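Local coordinates for sugar ABC transporter, sugar-binding protein (Streptococcus pneumoniae, PDB 2HEU) that probably binds sugars, perhaps raffinose-type oligosaccharides, outside the cell and delivers them to an ABC transporter for uptake, at residues Q285-G290 with R357-L362. Sequence-based numbering, arbitrary orientation. Where two conformers were deposited one is given.
Sequences QSLTVG and RHLVWL
One face of the Trp361 indole lies against Val289 and Gly290: Val289 CG1 sits 4.1 Å from the centroid of the Trp361 six-membered ring, and Gly290 CA lies 3.7 Å from that of the five-membered ring, both CH-pi contacts. Trp361 NE1 is hydrogen-bonded to Asn127 OD1. Two other flat groups border this short two-stranded parallel sheet, part of a solute-binding protein of the PBP clan. The His358 ring has water 1 over the centre of one face, while the backbone C of Val289 and N of Gly290 come up at its edge; Thr288 CG2 approaches obliquely, 3.7 Å from His358 CD2. Ser286 lies at the edge of the Arg357 guanidinium, which grips it side-on and also makes a cation-pi contact with Tyr352. Arg357 NE donates to Ser286 O at 3.0 Å and NH2 to Ser286 OG at 2.8 Å, both acceptors near the guanidinium plane. Ser286 OG reaches NH2 because it stands between its own backbone N and carbonyl carbon (chi1 67°).

Between these ends the backbones pair in parallel fashion. Thr288 N donates to Arg357 O, Leu359 N to Thr288 O, and Gly290 N to Leu359 O, so Thr288 bonds to the residues before and after His358. Leu287 and Leu359 meet on the side toward helix 178-189, CD2 to CD1 at 3.9 Å. On the other side of the sheet, Thr288 OG1 bonds to Tyr129 O, and both His358 ring nitrogens are satisfied, ND1 by Phe354 N and NE2 by Asn127 O; the pair of strands thus lies between that helix and the chain around residues 127-129.

Trp361 N makes a weak bond to Gly290 O. Water 1 lies 2.9 Å from Gly290 O and can donate to it, with His358 O as a competing acceptor.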
ATOM      1  N   GLN A 285     -18.699   7.381   1.471  1.00 11.13           N
ATOM      2  CA  GLN A 285     -18.152   6.376   2.367  1.00 11.16           C
ATOM      3  C   GLN A 285     -17.017   5.557   1.730  1.00 10.46           C
ATOM      4  O   GLN A 285     -16.572   4.570   2.346  1.00 12.54           O
ATOM      5  CB  GLN A 285     -19.270   5.465   2.846  1.00 12.73           C
ATOM      6  CG  GLN A 285     -20.240   6.299   3.766  1.00 15.01           C
ATOM      7  CD  GLN A 285     -21.300   5.430   4.350  1.00 18.68           C
ATOM      8  OE1 GLN A 285     -21.447   4.250   4.030  1.00 23.26           O
ATOM      9  NE2 GLN A 285     -22.042   5.989   5.289  1.00 19.91           N
ATOM     10  N   SER A 286     -16.607   5.855   0.537  1.00  9.48           N
ATOM     11  CA  SER A 286     -15.552   5.094  -0.083  1.00  9.67           C
ATOM     12  C   SER A 286     -14.258   5.230   0.651  1.00  8.75           C
ATOM     13  O   SER A 286     -13.964   6.248   1.284  1.00  9.99           O
ATOM     14  CB  SER A 286     -15.404   5.476  -1.551  1.00 11.20           C
ATOM     15  OG  SER A 286     -14.925   6.834  -1.615  1.00 13.24           O
ATOM     16  N   LEU A 287     -13.407   4.201   0.546  1.00  9.13           N
ATOM     17  CA  LEU A 287     -12.155   4.125   1.280  1.00  8.91           C
ATOM     18  C   LEU A 287     -11.065   3.577   0.362  1.00  8.64           C
ATOM     19  O   LEU A 287     -11.355   2.888  -0.614  1.00  9.57           O
ATOM     20  CB  LEU A 287     -12.300   3.192   2.474  1.00  9.83           C
ATOM     21  CG  LEU A 287     -13.255   3.608   3.563  1.00  9.69           C
ATOM     22  CD1 LEU A 287     -13.434   2.543   4.610  1.00 11.52           C
ATOM     23  CD2 LEU A 287     -12.807   4.949   4.260  1.00 11.57           C
ATOM     24  N   THR A 288      -9.824   3.854   0.726  1.00  8.60           N
ATOM     25  CA  THR A 288      -8.678   3.145   0.177  1.00  8.28           C
ATOM     26  C   THR A 288      -7.809   2.641   1.340  1.00  7.85           C
ATOM     27  O   THR A 288      -8.074   2.961   2.498  1.00  8.54           O
ATOM     28  CB  THR A 288      -7.931   4.003  -0.858  1.00  8.63           C
ATOM     29  OG1 THR A 288      -6.948   3.184  -1.507  1.00  8.55           O
ATOM     30  CG2 THR A 288      -7.225   5.191  -0.268  1.00  9.79           C
ATOM     31  N   VAL A 289      -6.835   1.823   0.992  1.00  8.35           N
ATOM     32  CA  VAL A 289      -5.943   1.197   1.970  1.00  8.07           C
ATOM     33  C   VAL A 289      -4.552   1.174   1.370  1.00  8.37           C
ATOM     34  O   VAL A 289      -4.390   1.062   0.173  1.00  8.78           O
ATOM     35  CB  VAL A 289      -6.431  -0.245   2.324  1.00  8.50           C
ATOM     36  CG1 VAL A 289      -6.471  -1.169   1.133  1.00  9.46           C
ATOM     37  CG2 VAL A 289      -5.621  -0.820   3.470  1.00 10.08           C
ATOM     38  N   GLY A 290      -3.555   1.326   2.241  1.00  8.63           N
ATOM     39  CA  GLY A 290      -2.184   1.273   1.820  1.00  9.49           C
ATOM     40  C   GLY A 290      -1.289   1.593   2.969  1.00 10.00           C
ATOM     41  O   GLY A 290      -1.746   1.771   4.119  1.00 10.69           O
ATOM     42  N   ARG A 357      -9.697   8.536   5.137  1.00 10.70           N
ATOM     43  CA  ARG A 357     -10.208   7.591   4.181  1.00  9.87           C
ATOM     44  C   ARG A 357      -9.151   6.744   3.520  1.00  9.87           C
ATOM     45  O   ARG A 357      -9.470   5.929   2.682  1.00 10.48           O
ATOM     46  CB  ARG A 357     -11.063   8.294   3.132  1.00 11.53           C
ATOM     47  CG  ARG A 357     -12.326   8.900   3.782  1.00 13.53           C
ATOM     48  CD  ARG A 357     -13.087   9.846   2.874  1.00 15.47           C
ATOM     49  NE  ARG A 357     -13.721   9.178   1.739  1.00 14.46           N
ATOM     50  CZ  ARG A 357     -14.508   9.800   0.909  1.00 12.56           C
ATOM     51  NH1 ARG A 357     -14.709  11.115   0.967  1.00 13.49           N
ATOM     52  NH2 ARG A 357     -15.078   9.190  -0.075  1.00 11.47           N
ATOM     53  N   HIS A 358      -7.893   6.857   3.964  1.00 10.17           N
ATOM     54  CA  HIS A 358      -6.750   6.093   3.467  1.00  9.68           C
ATOM     55  C   HIS A 358      -6.208   5.250   4.606  1.00 10.34           C
ATOM     56  O   HIS A 358      -5.260   5.626   5.293  1.00 12.68           O
ATOM     57  CB  HIS A 358      -5.699   7.014   2.909  1.00 10.69           C
ATOM     58  CG  HIS A 358      -4.483   6.356   2.284  1.00 10.62           C
ATOM     59  ND1 HIS A 358      -3.394   7.149   2.040  1.00 11.82           N
ATOM     60  CD2 HIS A 358      -4.204   5.102   1.869  1.00 11.32           C
ATOM     61  CE1 HIS A 358      -2.518   6.336   1.443  1.00 12.57           C
ATOM     62  NE2 HIS A 358      -2.949   5.107   1.368  1.00 11.76           N
ATOM     63  N   LEU A 359      -6.780   4.071   4.748  0.50  9.03           N
ATOM     64  CA  LEU A 359      -6.505   3.209   5.871  0.50  9.75           C
ATOM     65  C   LEU A 359      -5.126   2.633   5.785  0.50  8.55           C
ATOM     66  O   LEU A 359      -4.639   2.408   4.714  0.50  9.04           O
ATOM     67  CB  LEU A 359      -7.512   2.094   5.777  0.50  9.63           C
ATOM     68  CG  LEU A 359      -8.852   2.368   6.415  0.50 10.59           C
ATOM     69  CD1 LEU A 359      -9.545   3.600   5.896  0.50 14.72           C
ATOM     70  CD2 LEU A 359      -9.741   1.174   6.272  0.50 11.21           C
ATOM     71  N   VAL A 360      -4.494   2.318   6.935  1.00  9.67           N
ATOM     72  CA  VAL A 360      -3.284   1.486   6.922  1.00  9.32           C
ATOM     73  C   VAL A 360      -3.761   0.032   6.743  1.00  8.53           C
ATOM     74  O   VAL A 360      -4.748  -0.424   7.344  1.00  9.68           O
ATOM     75  CB  VAL A 360      -2.478   1.634   8.186  1.00 10.14           C
ATOM     76  CG1 VAL A 360      -1.263   0.741   8.163  1.00 10.75           C
ATOM     77  CG2 VAL A 360      -2.034   3.109   8.373  1.00 12.70           C
ATOM     78  N   TRP A 361      -3.022  -0.736   5.939  1.00  8.65           N
ATOM     79  CA  TRP A 361      -3.239  -2.164   5.728  1.00  9.03           C
ATOM     80  C   TRP A 361      -3.580  -2.803   7.077  1.00  8.75           C
ATOM     81  O   TRP A 361      -2.880  -2.624   8.096  1.00  9.88           O
ATOM     82  CB  TRP A 361      -1.968  -2.817   5.185  1.00 10.06           C
ATOM     83  CG  TRP A 361      -1.678  -2.490   3.763  1.00  9.25           C
ATOM     84  CD1 TRP A 361      -0.638  -1.764   3.259  1.00 11.56           C
ATOM     85  CD2 TRP A 361      -2.393  -2.929   2.602  1.00  9.05           C
ATOM     86  NE1 TRP A 361      -0.680  -1.688   1.894  1.00 12.17           N
ATOM     87  CE2 TRP A 361      -1.771  -2.393   1.462  1.00 11.23           C
ATOM     88  CE3 TRP A 361      -3.500  -3.769   2.437  1.00  9.97           C
ATOM     89  CZ2 TRP A 361      -2.282  -2.656   0.164  1.00 12.47           C
ATOM     90  CZ3 TRP A 361      -3.946  -4.074   1.197  1.00 11.62           C
ATOM     91  CH2 TRP A 361      -3.385  -3.490   0.080  1.00 12.00           C
ATOM     92  N   LEU A 362      -4.620  -3.668   7.086  1.00  8.59           N
ATOM     93  CA  LEU A 362      -5.063  -4.273   8.317  1.00  8.66           C
ATOM     94  C   LEU A 362      -4.034  -5.201   8.960  1.00  8.55           C
ATOM     95  O   LEU A 362      -4.012  -5.377  10.151  1.00  9.54           O
ATOM     96  CB  LEU A 362      -6.387  -5.010   8.116  1.00  8.70           C
ATOM     97  CG  LEU A 362      -7.549  -4.161   7.658  1.00  9.46           C
ATOM     98  CD1 LEU A 362      -8.795  -5.060   7.498  1.00  9.97           C
ATOM     99  CD2 LEU A 362      -7.856  -3.026   8.588  1.00 12.08           C
TER
HETATM  100  O   HOH W   1      -2.329   4.511   4.755  1.00 13.09           O